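Local coordinates for signal recognition particle 54 kDa protein (PDB 7EPK) that belongs to the SRP54 family, pairing a helical bundle and a P-loop GTPase domain with a helical signal peptide binding domain, at residues V9-R14 with V27-R32. Numbering follows the deposited sequence.
Sequences VAKFLR and VKDLQR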
loop_
_atom_site.group_PDB
_atom_site.type_symbol
_atom_site.label_atom_id
_atom_site.label_comp_id
_atom_site.label_asym_id
_atom_site.label_seq_id
_atom_site.Cartn_x
_atom_site.Cartn_y
_atom_site.Cartn_z
ATOM N N VAL A 9 14.056 1.051 15.757
ATOM C CA VAL A 9 12.603 1.039 16.099
ATOM C C VAL A 9 12.426 0.285 17.424
ATOM O O VAL A 9 11.663 0.769 18.294
ATOM C CB VAL A 9 11.729 0.469 14.965
ATOM C CG1 VAL A 9 10.288 0.259 15.430
ATOM C CG2 VAL A 9 11.769 1.362 13.729
ATOM N N ALA A 10 13.129 -0.836 17.571
ATOM C CA ALA A 10 13.068 -1.711 18.762
ATOM C C ALA A 10 13.620 -0.963 19.987
ATOM O O ALA A 10 12.999 -1.050 21.059
ATOM C CB ALA A 10 13.813 -3.002 18.489
ATOM N N LYS A 11 14.760 -0.276 19.856
ATOM C CA LYS A 11 15.307 0.573 20.949
ATOM C C LYS A 11 14.238 1.610 21.293
ATOM O O LYS A 11 13.780 1.600 22.455
ATOM C CB LYS A 11 16.639 1.224 20.569
ATOM C CG LYS A 11 17.370 1.916 21.712
ATOM C CD LYS A 11 18.717 2.520 21.322
ATOM C CE LYS A 11 18.631 3.508 20.173
ATOM N NZ LYS A 11 19.964 4.011 19.766
ATOM N N PHE A 12 13.799 2.406 20.308
ATOM C CA PHE A 12 12.789 3.479 20.503
ATOM C C PHE A 12 11.547 2.914 21.200
ATOM O O PHE A 12 11.080 3.512 22.194
ATOM C CB PHE A 12 12.359 4.131 19.193
ATOM C CG PHE A 12 11.345 5.238 19.371
ATOM C CD1 PHE A 12 11.670 6.401 20.042
ATOM C CD2 PHE A 12 10.067 5.134 18.840
ATOM C CE1 PHE A 12 10.751 7.430 20.172
ATOM C CE2 PHE A 12 9.148 6.167 18.971
ATOM C CZ PHE A 12 9.494 7.316 19.638
ATOM N N LEU A 13 11.031 1.787 20.715
ATOM C CA LEU A 13 9.704 1.273 21.152
ATOM C C LEU A 13 9.801 0.744 22.595
ATOM O O LEU A 13 8.802 0.894 23.342
ATOM C CB LEU A 13 9.234 0.216 20.146
ATOM C CG LEU A 13 7.729 0.127 19.891
ATOM C CD1 LEU A 13 7.095 1.488 19.654
ATOM C CD2 LEU A 13 7.461 -0.778 18.694
ATOM N N ARG A 14 10.963 0.205 22.987
ATOM C CA ARG A 14 11.192 -0.442 24.305
ATOM C C ARG A 14 12.235 0.379 25.071
ATOM O O ARG A 14 11.820 1.340 25.754
ATOM C CB ARG A 14 11.581 -1.913 24.120
ATOM C CG ARG A 14 10.421 -2.848 23.784
ATOM C CD ARG A 14 10.113 -2.954 22.292
ATOM N NE ARG A 14 9.376 -4.158 21.888
ATOM C CZ ARG A 14 9.102 -4.519 20.629
ATOM N NH1 ARG A 14 8.427 -5.630 20.398
ATOM N NH2 ARG A 14 9.500 -3.785 19.602
ATOM N N VAL A 27 15.291 9.653 15.318
ATOM C CA VAL A 27 15.382 10.478 14.082
ATOM C C VAL A 27 16.838 10.455 13.597
ATOM O O VAL A 27 17.058 10.183 12.399
ATOM C CB VAL A 27 14.842 11.901 14.304
ATOM C CG1 VAL A 27 15.314 12.878 13.239
ATOM C CG2 VAL A 27 13.315 11.902 14.376
ATOM N N LYS A 28 17.795 10.649 14.506
ATOM C CA LYS A 28 19.250 10.596 14.206
ATOM C C LYS A 28 19.575 9.247 13.546
ATOM O O LYS A 28 20.121 9.279 12.461
ATOM C CB LYS A 28 20.061 10.855 15.483
ATOM C CG LYS A 28 21.575 10.747 15.343
ATOM C CD LYS A 28 22.305 10.577 16.671
ATOM C CE LYS A 28 22.567 9.130 17.068
ATOM N NZ LYS A 28 21.341 8.373 17.440
ATOM N N ASP A 29 19.244 8.114 14.176
ATOM C CA ASP A 29 19.534 6.739 13.671
ATOM C C ASP A 29 18.939 6.595 12.270
ATOM O O ASP A 29 19.697 6.289 11.348
ATOM C CB ASP A 29 18.960 5.626 14.556
ATOM C CG ASP A 29 19.866 5.128 15.670
ATOM O OD1 ASP A 29 21.087 5.408 15.607
ATOM O OD2 ASP A 29 19.344 4.450 16.596
ATOM N N LEU A 30 17.629 6.817 12.144
ATOM C CA LEU A 30 16.854 6.753 10.879
ATOM C C LEU A 30 17.587 7.543 9.786
ATOM O O LEU A 30 17.739 7.013 8.680
ATOM C CB LEU A 30 15.464 7.347 11.129
ATOM C CG LEU A 30 14.466 7.206 9.990
ATOM C CD1 LEU A 30 13.977 5.770 9.891
ATOM C CD2 LEU A 30 13.307 8.165 10.187
ATOM N N GLN A 31 18.006 8.777 10.076
ATOM C CA GLN A 31 18.642 9.678 9.079
ATOM C C GLN A 31 19.935 9.008 8.604
ATOM O O GLN A 31 20.122 8.873 7.384
ATOM C CB GLN A 31 18.917 11.060 9.669
ATOM C CG GLN A 31 17.714 11.989 9.735
ATOM C CD GLN A 31 18.067 13.358 10.286
ATOM O OE1 GLN A 31 17.312 14.327 10.174
ATOM N NE2 GLN A 31 19.232 13.459 10.897
ATOM N N ARG A 32 20.768 8.564 9.543
ATOM C CA ARG A 32 22.035 7.859 9.244
ATOM C C ARG A 32 21.708 6.642 8.374
ATOM O O ARG A 32 22.454 6.373 7.422
ATOM C CB ARG A 32 22.755 7.446 10.531
ATOM C CG ARG A 32 24.000 6.599 10.305
ATOM C CD ARG A 32 24.736 6.270 11.586
ATOM N NE ARG A 32 23.812 5.760 12.585
ATOM C CZ ARG A 32 23.213 4.573 12.532
ATOM N NH1 ARG A 32 23.450 3.746 11.526
ATOM N NH2 ARG A 32 22.372 4.213 13.490
#
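K11 and D29 meet in a salt bridge between helices 4-13 and 19-36, on the surface of the helical bundle domain of this SRP54 protein. It is the link across the two segments within a four-residue network of K11, K28, D29 and R32. The K11 chain leaves its helix with CG anti to the backbone N (chi1 -170°) and bends at chi3, which brings the ammonium to the carboxylate; the two side chains cross at about a right angle. K11 NZ donates to D29 OD2 at 3.3 Å, coming in on the syn side and 21° out of the carboxylate plane. The other oxygen serves the acid's own helix, so the three cations share out the two oxygens and probably favour the charged form of D29. K28 NZ reaches OD1 of D29 only weakly, at 3.5 Å, and also bonds to the A25 carbonyl; it lies 5.1 Å from K11 NZ, a like-charge proximity that the carboxylate should offset. Beneath these charges, F12 turns into the bundle against F26 and helix 66-81. One turn on from K28, the R32 guanidinium offers its edge to the acid: NH2 sits 2.7 Å from D29 OD1, which it meets from above the carboxylate plane.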